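Local structure of esterase (Xanthomonas oryzae pv. oryzae, 3H2G) at residues His86-Leu91 with Gly235-Val240; Ser206-Leu211 with Ala337-Lys342; Glu227-Ile232 with Asp277-Asp282; Lys247-Tyr250 with Gln255-Gln258; Pro267-Lys272 with Asp282-Ile287. The protein is an esterase of the alpha/beta-hydrolase clan that helps degrade rice cell walls during infection and requires a unique substrate-recognition module for pathogenesis on rice. All coordinates share one frame; numbering follows the deposited sequence.

Interaction 1: residues His86-Leu91 with Gly235-Val240; sequences HPTEAL and GSYAIV
The hydroxyl of Tyr237, on helix 231-246, donates a hydrogen bond to the backbone carbonyl of Glu89, with OH and O 2.8 Å apart. The C=O...OH angle is 146° and the donor is tilted 26° from the carbonyl plane, an approach off the C=O direction. Seen from the ring, the carbonyl oxygen lies at the edge, near the ring plane. Tyr237 gets there because CG is anti to the backbone N (chi1 -157°), which sends the phenol away from the helix toward the loop after strand 79-85.

Thr88 and Ala90 settle against the same ring. The side chains of Thr88 and Tyr237 run alongside each other, pointing opposite ways, which brings the methyl CG2 of Thr88 to 3.6 Å from CD1 of Tyr237. Ala90 adds its CA at 3.8 Å from CE1 of Tyr237, and its methyl CB packs slightly farther off. The hydroxyl of Thr88 is hydrogen-bonded to Tyr138, whose ring in turn stacks on Tyr237. Within the loop, the carboxylate of Glu89 turns back on its own chain: Leu91 N donates to the anti lone pair of Glu89 OE2, 3.0 Å away.

One phenol therefore joins a loop at the carboxyl end of a central strand to a helix that lies, in sequence, between strands 198-205 and 328-332. Thr88 sits close to, though not in contact with, a probable Ser-His-Asp triad and its nucleophile elbow, consistent with the surroundings of an alpha/beta-hydrolase active site.

Interaction 2: residues Ser206-Leu211 with Ala337-Lys342; sequences SGPYAL and ATVPLK
The Tyr209 ring carries the carbonyl oxygen of Gly207 on one face, 3.2 Å above the plane and over its centre, while its hydroxyl accepts a hydrogen bond from Gly207 N at 3.1 Å from OH. The ring thus folds back over its own loop, its hydroxyl tied to Gly207 N and its face lying against Gly207 O. Pro208, just between them, is the centre of an inverse gamma turn.

Across the contact the work falls to Val339. Its branch CG1 is anti to the backbone N (chi1 178°) and approaches the peptide atoms of the bend: 3.4 Å from Ser206 O, 3.7 Å from Gly207 O and 3.8 Å from Pro208 N. The other methyl, CG2, also lies 3.8 Å from Ser206 O, so both branches straddle that oxygen. With the ring of Pro208 the touch is lighter, CB to CG1 of Val339 being 4.3 Å.

Around this, Val339 N is hydrogen-bonded to Asp336 and its side chain packs on His377. Asp336 and His377 probably form a catalytic triad with Ser176. Ser206 OG is hydrogen-bonded to Thr380.

No hydrogen bond crosses between the two loops. Val339 instead packs against backbone atoms, burying Ser206 O, which has no hydrogen-bonding partner in the model, probably at some cost in desolvation where the loops after strands 198-205 and 328-332 pack together.

Interaction 3: residues Glu227-Ile232 with Asp277-Asp282; sequences ENTFGI and DMFLND
Thr229 and Phe230 reach Phe279 from a type I beta turn that runs from Asn228 to Gly231, closed by Gly231 N to Asn228 O at 2.8 Å, with Phe230 at the N-cap position of helix 231-246. Opposite, Phe279 rides in the last turn of helix 275-280. The closest pair of CA atoms, those of Phe230 and Phe279, is 7.7 Å apart, and side chains alone bridge the gap.

Phe230 and Phe279 form a T-shaped (edge-to-face) pair. The edge of Phe230 points at the face of Phe279, with centroids 5.2 Å apart and planes at 87°. The leading atom is CE1 of Phe230, which sits above the Phe279 ring but offset toward its rim, 3.9 Å from CE2. With CG anti to the backbone N, the chi1 of Phe279 (-175°) carries the ring out from its helix toward Phe230. The pair ties the start of one helix to the end of another within the helical region between strands 198-205 and 328-332, and Phe230 makes a second edge-to-face contact with Phe375.

Thr229 adds its methyl at the same ring: CG2 lies 3.6 Å from CZ of Phe279, coming in obliquely, with the two side chains crossing at about a right angle. Its hydroxyl faces its own segment, where OG1 donates to the anti lone pair of Glu227 OE2 over 2.7 Å, a bond that probably helps fix the rotation that aims the methyl at Phe279.

Interaction 4: residues Lys247-Tyr250 with Gln255-Gln258; sequences KNIY and QVFQ
Val256 packs with its methyl CG2 between Ile249 and Tyr250, and this apolar corner is the buried part of the contact. CG2 of Val256 lies 3.8 Å from CD2 of Tyr250, meeting the ring obliquely, the two side chains crossing at about a right angle. The same methyl is 4.2 Å from CG2 of Ile249. The Tyr250 ring takes this position with CG between the backbone N and the carbonyl carbon (chi1 61°), a placement that turns it toward the 255-258 segment. Behind the corner, the other Val256 methyl, CG1, rests over one face of its neighbour Phe257, 3.8 Å above that ring plane. Tyr250 and Val256 are both buried; Tyr250 OH is hydrogen-bonded to Glu266, and Val256 also touches Phe298 of helix 296-304.

Gln255 forms the solvent side. It is exposed, its chain runs extended beyond CG, and its aliphatic stem and amide carbon lie alongside the base of Tyr250, with Gln255 CD 3.7 Å from Tyr250 CB and the two CB atoms 3.9 Å apart. This is plain van der Waals contact, and no hydrogen bond crosses from either segment to the other.

The amides of Ile249 and Tyr250 in 247-250 both donate to Gln243 OE1 on helix 231-246. The arrangement is that of a connecting loop, between helices 231-246 and 261-264, that doubles back on itself around a small apolar core shared with the surrounding helices.

Interaction 5: residues Pro267-Lys272 with Asp282-Ile287; sequences PLFPGK and DTLPSI
Leu284 fits both of its methyls against the 267-272 loop, each meeting a different residue. CD2 reaches toward CD1 of Leu268, the two leucines tip to tip at 4.0 Å. CD1 goes instead to Phe269, lying at the edge of the ring and in its plane, 4.0 Å from CZ and 4.1 Å from CE2. The rim of the ring, not its face, receives this methyl. One face of Phe269 is taken by its own neighbour Leu268, whose CB stands 3.9 Å above the plane toward the rim. With CG beside the backbone N, the chi1 of Leu268 (-61°) directs the end of its side chain toward Leu284. The contact is apolar throughout, without any hydrogen bond between the segments.

The 267-272 loop precedes helix 275-280 and the 282-287 loop follows it, so the two leucines and the phenylalanine join the chain on either end of that short helix. Around them, Leu284 also packs on Ile232 and Leu233 of helix 231-246, on Trp261 of helix 261-264 and on Tyr293 of helix 290-293, while Phe269 lies against Ser236 and Tyr237 of helix 231-246.

In the fold
Helix 231-246 binds most of these contacts together: interactions 1 and 3 use it directly, and interactions 4 and 5 pack against it. Interaction 2 stands apart as a fully buried junction of two loops that follow sheet strands, where aliphatic carbon meets backbone oxygens beside the probable triad. Interaction 1, partly buried, is the one with a hydrogen bond between its segments. Farther out, interaction 3 is a surface aromatic pair, interaction 5 a buried leucine-phenylalanine cluster, and interaction 4, whose centre lies about 25 Å from the centre of the chain, grades from core to solvent. Interactions 3 and 5 both adjoin helix 275-280, where Met278 O is probably hydrogen-bonded to Thr283 N, and Ala90 of interaction 1 touches Met278.

Interaction 1: residues His86-Leu91 with Gly235-Val240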
# COMPACT_ATOMS: atom_id res chain seq x y z
N HIS A 86 -1.66 -1.27 2.89
CA HIS A 86 -2.69 -1.91 2.08
C HIS A 86 -2.78 -1.30 0.68
O HIS A 86 -2.30 -0.19 0.45
CB HIS A 86 -4.06 -1.83 2.78
CG HIS A 86 -4.70 -0.48 2.75
ND1 HIS A 86 -4.95 0.26 3.89
CD2 HIS A 86 -5.22 0.24 1.72
CE1 HIS A 86 -5.59 1.37 3.57
NE2 HIS A 86 -5.77 1.38 2.26
N PRO A 87 -3.39 -2.02 -0.27
CA PRO A 87 -3.54 -1.54 -1.66
C PRO A 87 -4.61 -0.47 -1.84
O PRO A 87 -5.30 -0.09 -0.89
CB PRO A 87 -3.87 -2.82 -2.42
CG PRO A 87 -4.68 -3.60 -1.42
CD PRO A 87 -3.87 -3.41 -0.14
N THR A 88 -4.75 0.02 -3.06
CA THR A 88 -5.72 1.07 -3.37
C THR A 88 -7.11 0.76 -2.83
O THR A 88 -7.66 -0.32 -3.06
CB THR A 88 -5.83 1.30 -4.89
OG1 THR A 88 -4.52 1.50 -5.44
CG2 THR A 88 -6.68 2.55 -5.18
N GLU A 89 -7.68 1.73 -2.11
CA GLU A 89 -9.01 1.58 -1.53
C GLU A 89 -9.84 2.82 -1.86
O GLU A 89 -9.53 3.92 -1.41
CB GLU A 89 -8.91 1.42 -0.01
CG GLU A 89 -10.27 1.29 0.66
CD GLU A 89 -11.02 0.06 0.19
OE1 GLU A 89 -10.62 -1.06 0.59
OE2 GLU A 89 -12.00 0.20 -0.57
N ALA A 90 -10.90 2.62 -2.65
CA ALA A 90 -11.78 3.72 -3.05
C ALA A 90 -13.02 3.83 -2.17
O ALA A 90 -13.73 4.84 -2.23
CB ALA A 90 -12.19 3.56 -4.51
N LEU A 91 -13.31 2.81 -1.37
CA LEU A 91 -14.48 2.85 -0.49
C LEU A 91 -14.04 3.54 0.80
O LEU A 91 -13.35 2.95 1.63
CB LEU A 91 -14.99 1.44 -0.17
CG LEU A 91 -16.32 1.38 0.60
CD1 LEU A 91 -17.46 1.83 -0.30
CD2 LEU A 91 -16.58 -0.03 1.11
N GLY A 235 -5.95 6.15 -12.45
CA GLY A 235 -5.50 7.46 -12.89
C GLY A 235 -6.39 8.55 -12.33
O GLY A 235 -5.91 9.61 -11.92
N SER A 236 -7.70 8.31 -12.33
CA SER A 236 -8.65 9.29 -11.80
C SER A 236 -8.43 9.50 -10.30
O SER A 236 -8.46 10.62 -9.81
CB SER A 236 -10.09 8.85 -12.08
OG SER A 236 -10.34 8.84 -13.48
N TYR A 237 -8.22 8.40 -9.57
CA TYR A 237 -7.99 8.51 -8.13
C TYR A 237 -6.75 9.38 -7.89
O TYR A 237 -6.75 10.28 -7.05
CB TYR A 237 -7.77 7.11 -7.53
CG TYR A 237 -8.05 6.98 -6.04
CD1 TYR A 237 -8.28 5.72 -5.48
CD2 TYR A 237 -8.14 8.10 -5.21
CE1 TYR A 237 -8.59 5.58 -4.12
CE2 TYR A 237 -8.45 7.97 -3.85
CZ TYR A 237 -8.67 6.71 -3.32
OH TYR A 237 -9.00 6.56 -1.99
N ALA A 238 -5.69 9.12 -8.66
CA ALA A 238 -4.45 9.88 -8.55
C ALA A 238 -4.62 11.37 -8.81
O ALA A 238 -4.10 12.20 -8.06
CB ALA A 238 -3.40 9.30 -9.50
N ILE A 239 -5.32 11.72 -9.88
CA ILE A 239 -5.53 13.12 -10.24
C ILE A 239 -6.35 13.86 -9.18
O ILE A 239 -5.95 14.94 -8.72
CB ILE A 239 -6.25 13.23 -11.61
CG1 ILE A 239 -5.32 12.71 -12.71
CG2 ILE A 239 -6.66 14.68 -11.88
CD1 ILE A 239 -5.99 12.56 -14.07
N VAL A 240 -7.48 13.29 -8.79
CA VAL A 240 -8.34 13.89 -7.78
C VAL A 240 -7.61 14.05 -6.44
O VAL A 240 -7.69 15.10 -5.80
CB VAL A 240 -9.62 13.04 -7.58
CG1 VAL A 240 -10.40 13.53 -6.37
CG2 VAL A 240 -10.49 13.12 -8.83

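Interaction 2: residues Ser206-Leu211 with Ala337-Lys342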
# COMPACT_ATOMS: atom_id res chain seq x y z
N SER A 206 5.10 -5.05 -5.51
CA SER A 206 4.44 -4.47 -6.68
C SER A 206 4.07 -2.99 -6.54
O SER A 206 2.97 -2.58 -6.94
CB SER A 206 3.20 -5.29 -7.01
OG SER A 206 3.52 -6.67 -7.13
N GLY A 207 4.98 -2.20 -6.00
CA GLY A 207 4.71 -0.78 -5.83
C GLY A 207 5.25 0.09 -6.96
O GLY A 207 6.26 -0.24 -7.58
N PRO A 208 4.59 1.22 -7.26
CA PRO A 208 5.02 2.13 -8.32
C PRO A 208 6.06 3.13 -7.81
O PRO A 208 5.78 4.32 -7.73
CB PRO A 208 3.71 2.80 -8.73
CG PRO A 208 3.01 2.93 -7.42
CD PRO A 208 3.24 1.58 -6.77
N TYR A 209 7.24 2.63 -7.46
CA TYR A 209 8.32 3.47 -6.93
C TYR A 209 8.71 4.59 -7.90
O TYR A 209 9.01 5.71 -7.48
CB TYR A 209 9.54 2.60 -6.60
CG TYR A 209 9.16 1.26 -6.01
CD1 TYR A 209 8.37 1.18 -4.86
CD2 TYR A 209 9.50 0.07 -6.66
CE1 TYR A 209 7.93 -0.04 -4.37
CE2 TYR A 209 9.06 -1.16 -6.18
CZ TYR A 209 8.27 -1.21 -5.04
OH TYR A 209 7.79 -2.42 -4.60
N ALA A 210 8.72 4.27 -9.19
CA ALA A 210 9.01 5.27 -10.22
C ALA A 210 7.61 5.70 -10.64
O ALA A 210 7.14 5.40 -11.74
CB ALA A 210 9.76 4.63 -11.38
N LEU A 211 6.94 6.39 -9.72
CA LEU A 211 5.56 6.84 -9.89
C LEU A 211 5.28 7.62 -11.16
O LEU A 211 4.41 7.24 -11.95
CB LEU A 211 5.13 7.65 -8.67
CG LEU A 211 3.64 8.03 -8.61
CD1 LEU A 211 2.80 6.76 -8.66
CD2 LEU A 211 3.35 8.81 -7.34
N ALA A 337 0.88 -5.98 -15.60
CA ALA A 337 0.68 -4.86 -16.51
C ALA A 337 0.11 -3.63 -15.80
O ALA A 337 0.05 -2.55 -16.39
CB ALA A 337 -0.23 -5.28 -17.66
N THR A 338 -0.32 -3.78 -14.55
CA THR A 338 -0.86 -2.65 -13.80
C THR A 338 0.29 -1.84 -13.22
O THR A 338 0.31 -0.61 -13.30
CB THR A 338 -1.81 -3.13 -12.68
OG1 THR A 338 -2.95 -3.79 -13.26
CG2 THR A 338 -2.30 -1.94 -11.86
N VAL A 339 1.26 -2.54 -12.63
CA VAL A 339 2.45 -1.90 -12.07
C VAL A 339 3.65 -2.69 -12.60
O VAL A 339 4.08 -3.67 -11.98
CB VAL A 339 2.44 -1.94 -10.52
CG1 VAL A 339 3.73 -1.31 -9.99
CG2 VAL A 339 1.23 -1.19 -9.99
N PRO A 340 4.18 -2.29 -13.76
CA PRO A 340 5.33 -2.98 -14.37
C PRO A 340 6.51 -3.15 -13.42
O PRO A 340 6.83 -2.25 -12.63
CB PRO A 340 5.66 -2.09 -15.56
CG PRO A 340 4.30 -1.62 -15.99
CD PRO A 340 3.67 -1.24 -14.67
N LEU A 341 7.16 -4.31 -13.50
CA LEU A 341 8.30 -4.61 -12.65
C LEU A 341 9.44 -3.63 -12.93
O LEU A 341 10.41 -3.56 -12.17
CB LEU A 341 8.76 -6.05 -12.89
CG LEU A 341 9.75 -6.65 -11.88
CD1 LEU A 341 9.20 -6.50 -10.46
CD2 LEU A 341 9.99 -8.12 -12.22
N LYS A 342 9.31 -2.88 -14.02
CA LYS A 342 10.30 -1.88 -14.38
C LYS A 342 10.51 -0.95 -13.19
O LYS A 342 11.58 -0.38 -13.01
CB LYS A 342 9.82 -1.07 -15.59
CG LYS A 342 10.72 0.11 -15.95
CD LYS A 342 10.09 1.01 -17.02
CE LYS A 342 10.98 2.23 -17.29
NZ LYS A 342 10.37 3.20 -18.23

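Interaction 3: residues Glu227-Ile232 with Asp277-Asp282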
# COMPACT_ATOMS: atom_id res chain seq x y z
N GLU A 227 -2.10 -4.38 -21.36
CA GLU A 227 -3.10 -3.34 -21.17
C GLU A 227 -3.24 -2.92 -19.71
O GLU A 227 -3.34 -3.77 -18.82
CB GLU A 227 -4.45 -3.82 -21.70
CG GLU A 227 -5.60 -2.87 -21.42
CD GLU A 227 -6.94 -3.43 -21.86
OE1 GLU A 227 -7.22 -3.45 -23.08
OE2 GLU A 227 -7.71 -3.87 -20.98
N ASN A 228 -3.26 -1.61 -19.48
CA ASN A 228 -3.42 -1.07 -18.14
C ASN A 228 -4.92 -0.89 -17.93
O ASN A 228 -5.44 0.22 -17.83
CB ASN A 228 -2.70 0.28 -18.02
CG ASN A 228 -2.88 0.91 -16.66
OD1 ASN A 228 -2.89 0.22 -15.64
ND2 ASN A 228 -3.02 2.23 -16.64
N THR A 229 -5.60 -2.03 -17.87
CA THR A 229 -7.04 -2.14 -17.73
C THR A 229 -7.72 -1.26 -16.68
O THR A 229 -8.81 -0.73 -16.91
CB THR A 229 -7.41 -3.60 -17.48
OG1 THR A 229 -6.76 -4.42 -18.46
CG2 THR A 229 -8.92 -3.82 -17.57
N PHE A 230 -7.08 -1.09 -15.53
CA PHE A 230 -7.66 -0.29 -14.46
C PHE A 230 -7.15 1.15 -14.47
O PHE A 230 -7.34 1.89 -13.50
CB PHE A 230 -7.34 -0.94 -13.11
CG PHE A 230 -7.49 -2.44 -13.11
CD1 PHE A 230 -8.67 -3.04 -13.54
CD2 PHE A 230 -6.44 -3.26 -12.69
CE1 PHE A 230 -8.81 -4.43 -13.55
CE2 PHE A 230 -6.57 -4.65 -12.70
CZ PHE A 230 -7.75 -5.23 -13.14
N GLY A 231 -6.53 1.55 -15.57
CA GLY A 231 -5.97 2.88 -15.70
C GLY A 231 -6.90 4.07 -15.49
O GLY A 231 -6.51 5.07 -14.89
N ILE A 232 -8.13 3.98 -16.00
CA ILE A 232 -9.06 5.09 -15.83
C ILE A 232 -9.41 5.29 -14.36
O ILE A 232 -9.49 6.42 -13.88
CB ILE A 232 -10.34 4.86 -16.66
CG1 ILE A 232 -9.98 4.94 -18.15
CG2 ILE A 232 -11.39 5.91 -16.31
CD1 ILE A 232 -11.17 4.83 -19.08
N ASP A 277 -16.49 -2.71 -7.48
CA ASP A 277 -17.83 -2.36 -7.90
C ASP A 277 -17.79 -1.43 -9.11
O ASP A 277 -18.52 -1.63 -10.08
CB ASP A 277 -18.57 -1.69 -6.73
CG ASP A 277 -19.93 -1.14 -7.13
OD1 ASP A 277 -20.52 -1.66 -8.10
OD2 ASP A 277 -20.42 -0.20 -6.47
N MET A 278 -16.93 -0.42 -9.06
CA MET A 278 -16.82 0.52 -10.16
C MET A 278 -16.40 -0.17 -11.46
O MET A 278 -16.94 0.13 -12.53
CB MET A 278 -15.81 1.62 -9.83
CG MET A 278 -16.29 2.63 -8.82
SD MET A 278 -15.10 3.96 -8.62
CE MET A 278 -14.65 3.77 -6.89
N PHE A 279 -15.44 -1.08 -11.37
CA PHE A 279 -14.97 -1.77 -12.56
C PHE A 279 -15.98 -2.76 -13.14
O PHE A 279 -16.14 -2.86 -14.36
CB PHE A 279 -13.66 -2.50 -12.29
CG PHE A 279 -13.06 -3.12 -13.51
CD1 PHE A 279 -12.62 -2.32 -14.56
CD2 PHE A 279 -12.98 -4.50 -13.64
CE1 PHE A 279 -12.10 -2.89 -15.72
CE2 PHE A 279 -12.46 -5.08 -14.80
CZ PHE A 279 -12.02 -4.27 -15.84
N LEU A 280 -16.66 -3.50 -12.27
CA LEU A 280 -17.63 -4.48 -12.74
C LEU A 280 -18.89 -3.83 -13.31
O LEU A 280 -19.49 -4.35 -14.26
CB LEU A 280 -18.03 -5.42 -11.59
CG LEU A 280 -19.10 -6.48 -11.90
CD1 LEU A 280 -18.60 -7.41 -13.00
CD2 LEU A 280 -19.42 -7.28 -10.64
N ASN A 281 -19.29 -2.68 -12.76
CA ASN A 281 -20.49 -2.02 -13.23
C ASN A 281 -20.30 -0.80 -14.13
O ASN A 281 -21.21 0.00 -14.31
CB ASN A 281 -21.37 -1.68 -12.03
CG ASN A 281 -21.80 -2.92 -11.27
OD1 ASN A 281 -22.43 -3.82 -11.84
ND2 ASN A 281 -21.46 -2.99 -9.99
N ASP A 282 -19.11 -0.69 -14.71
CA ASP A 282 -18.78 0.40 -15.62
C ASP A 282 -19.14 1.80 -15.11
O ASP A 282 -19.74 2.59 -15.85
CB ASP A 282 -19.49 0.19 -16.97
CG ASP A 282 -19.32 -1.22 -17.50
OD1 ASP A 282 -18.17 -1.71 -17.53
OD2 ASP A 282 -20.33 -1.82 -17.91

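Interaction 4: residues Lys247-Tyr250 with Gln255-Gln258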
# COMPACT_ATOMS: atom_id res chain seq x y z
N LYS A 247 -3.41 21.02 -4.42
CA LYS A 247 -4.25 22.12 -4.88
C LYS A 247 -3.58 22.94 -5.97
O LYS A 247 -3.61 24.18 -5.93
CB LYS A 247 -4.61 23.02 -3.69
CG LYS A 247 -5.44 22.31 -2.63
CD LYS A 247 -5.75 23.21 -1.45
CE LYS A 247 -6.83 22.60 -0.57
NZ LYS A 247 -6.50 21.21 -0.14
N ASN A 248 -2.99 22.27 -6.95
CA ASN A 248 -2.29 22.97 -8.01
C ASN A 248 -2.53 22.43 -9.42
O ASN A 248 -1.74 22.70 -10.33
CB ASN A 248 -0.78 22.97 -7.73
CG ASN A 248 -0.20 21.57 -7.69
OD1 ASN A 248 -0.91 20.58 -7.86
ND2 ASN A 248 1.11 21.48 -7.48
N ILE A 249 -3.60 21.68 -9.61
CA ILE A 249 -3.88 21.13 -10.93
C ILE A 249 -5.05 21.83 -11.62
O ILE A 249 -4.93 22.23 -12.78
CB ILE A 249 -4.19 19.61 -10.86
CG1 ILE A 249 -3.04 18.88 -10.16
CG2 ILE A 249 -4.35 19.05 -12.28
CD1 ILE A 249 -3.31 17.41 -9.92
N TYR A 250 -6.17 21.96 -10.92
CA TYR A 250 -7.35 22.60 -11.50
C TYR A 250 -8.27 23.26 -10.48
O TYR A 250 -8.27 22.90 -9.30
CB TYR A 250 -8.14 21.57 -12.31
CG TYR A 250 -8.67 20.41 -11.49
CD1 TYR A 250 -9.80 20.54 -10.67
CD2 TYR A 250 -8.04 19.16 -11.52
CE1 TYR A 250 -10.29 19.47 -9.92
CE2 TYR A 250 -8.52 18.08 -10.77
CZ TYR A 250 -9.64 18.24 -9.98
OH TYR A 250 -10.11 17.17 -9.24
N GLN A 255 -11.49 21.06 -16.27
CA GLN A 255 -10.24 21.44 -16.91
C GLN A 255 -9.48 20.19 -17.35
O GLN A 255 -8.70 20.23 -18.31
CB GLN A 255 -9.36 22.23 -15.93
CG GLN A 255 -9.86 23.63 -15.63
CD GLN A 255 -9.04 24.32 -14.56
OE1 GLN A 255 -7.81 24.42 -14.67
NE2 GLN A 255 -9.70 24.80 -13.52
N VAL A 256 -9.73 19.09 -16.65
CA VAL A 256 -9.05 17.83 -16.91
C VAL A 256 -9.92 16.71 -17.48
O VAL A 256 -9.45 15.91 -18.29
CB VAL A 256 -8.37 17.31 -15.61
CG1 VAL A 256 -7.77 15.93 -15.84
CG2 VAL A 256 -7.31 18.31 -15.16
N PHE A 257 -11.18 16.65 -17.06
CA PHE A 257 -12.08 15.59 -17.53
C PHE A 257 -13.20 16.13 -18.41
O PHE A 257 -13.68 17.25 -18.20
CB PHE A 257 -12.73 14.86 -16.35
CG PHE A 257 -11.75 14.37 -15.31
CD1 PHE A 257 -11.34 15.20 -14.28
CD2 PHE A 257 -11.27 13.07 -15.36
CE1 PHE A 257 -10.45 14.75 -13.30
CE2 PHE A 257 -10.38 12.60 -14.39
CZ PHE A 257 -9.97 13.44 -13.36
N GLN A 258 -13.61 15.33 -19.39
CA GLN A 258 -14.70 15.72 -20.27
C GLN A 258 -16.01 15.44 -19.54
O GLN A 258 -16.02 14.75 -18.52
CB GLN A 258 -14.67 14.89 -21.56
CG GLN A 258 -13.48 15.14 -22.47
CD GLN A 258 -13.61 14.41 -23.80
OE1 GLN A 258 -14.66 14.46 -24.43
NE2 GLN A 258 -12.54 13.75 -24.23

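Interaction 5: residues Pro267-Lys272 with Asp282-Ile287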
# COMPACT_ATOMS: atom_id res chain seq x y z
N PRO A 267 -16.40 12.83 -6.16
CA PRO A 267 -17.08 12.09 -5.08
C PRO A 267 -16.77 10.59 -5.02
O PRO A 267 -17.10 9.93 -4.04
CB PRO A 267 -18.56 12.35 -5.38
CG PRO A 267 -18.55 13.68 -6.06
CD PRO A 267 -17.37 13.56 -6.99
N LEU A 268 -16.14 10.06 -6.06
CA LEU A 268 -15.82 8.63 -6.11
C LEU A 268 -14.48 8.24 -5.49
O LEU A 268 -14.26 7.07 -5.17
CB LEU A 268 -15.81 8.14 -7.56
CG LEU A 268 -17.06 8.23 -8.42
CD1 LEU A 268 -16.70 7.92 -9.87
CD2 LEU A 268 -18.12 7.25 -7.90
N PHE A 269 -13.59 9.21 -5.31
CA PHE A 269 -12.25 8.89 -4.81
C PHE A 269 -11.76 9.64 -3.57
O PHE A 269 -11.10 10.67 -3.69
CB PHE A 269 -11.26 9.10 -5.95
CG PHE A 269 -11.56 8.27 -7.17
CD1 PHE A 269 -11.35 6.89 -7.16
CD2 PHE A 269 -12.05 8.86 -8.33
CE1 PHE A 269 -11.64 6.11 -8.28
CE2 PHE A 269 -12.34 8.09 -9.46
CZ PHE A 269 -12.14 6.71 -9.43
N PRO A 270 -12.07 9.12 -2.37
CA PRO A 270 -12.83 7.90 -2.09
C PRO A 270 -14.32 8.22 -1.99
O PRO A 270 -14.71 9.38 -1.91
CB PRO A 270 -12.25 7.44 -0.75
CG PRO A 270 -12.03 8.73 -0.05
CD PRO A 270 -11.41 9.61 -1.14
N GLY A 271 -15.16 7.18 -1.99
CA GLY A 271 -16.59 7.41 -1.92
C GLY A 271 -17.39 6.22 -1.44
O GLY A 271 -16.93 5.42 -0.63
N LYS A 272 -18.61 6.10 -1.96
CA LYS A 272 -19.53 5.03 -1.58
C LYS A 272 -19.34 3.73 -2.35
O LYS A 272 -20.07 2.77 -2.13
CB LYS A 272 -20.97 5.52 -1.75
CG LYS A 272 -21.32 6.73 -0.90
CD LYS A 272 -21.25 6.40 0.58
CE LYS A 272 -21.58 7.60 1.44
NZ LYS A 272 -21.53 7.27 2.89
N ASP A 282 -19.11 -0.69 -14.71
CA ASP A 282 -18.78 0.40 -15.62
C ASP A 282 -19.14 1.80 -15.11
O ASP A 282 -19.74 2.59 -15.85
CB ASP A 282 -19.49 0.19 -16.97
CG ASP A 282 -19.32 -1.22 -17.50
OD1 ASP A 282 -18.17 -1.71 -17.53
OD2 ASP A 282 -20.33 -1.82 -17.91
N THR A 283 -18.79 2.11 -13.87
CA THR A 283 -19.11 3.43 -13.34
C THR A 283 -18.42 4.49 -14.19
O THR A 283 -18.97 5.56 -14.44
CB THR A 283 -18.67 3.57 -11.88
OG1 THR A 283 -17.25 3.40 -11.79
CG2 THR A 283 -19.35 2.52 -11.03
N LEU A 284 -17.20 4.18 -14.63
CA LEU A 284 -16.43 5.07 -15.49
C LEU A 284 -16.15 4.29 -16.78
O LEU A 284 -16.23 3.06 -16.79
CB LEU A 284 -15.11 5.46 -14.82
CG LEU A 284 -15.21 6.27 -13.52
CD1 LEU A 284 -13.81 6.65 -13.05
CD2 LEU A 284 -16.05 7.52 -13.75
N PRO A 285 -15.82 4.99 -17.87
CA PRO A 285 -15.55 4.27 -19.11
C PRO A 285 -14.35 3.33 -19.03
O PRO A 285 -13.49 3.48 -18.16
CB PRO A 285 -15.35 5.39 -20.13
CG PRO A 285 -14.84 6.52 -19.30
CD PRO A 285 -15.69 6.45 -18.06
N SER A 286 -14.31 2.34 -19.92
CA SER A 286 -13.21 1.40 -19.95
C SER A 286 -11.99 2.07 -20.60
O SER A 286 -12.12 3.10 -21.28
CB SER A 286 -13.61 0.14 -20.72
OG SER A 286 -14.28 0.47 -21.93
N ILE A 287 -10.81 1.50 -20.38
CA ILE A 287 -9.56 2.05 -20.89
C ILE A 287 -9.52 2.34 -22.39
O ILE A 287 -8.82 3.26 -22.83
CB ILE A 287 -8.38 1.12 -20.52
CG1 ILE A 287 -7.06 1.86 -20.69
CG2 ILE A 287 -8.43 -0.14 -21.37
CD1 ILE A 287 -6.89 3.03 -19.72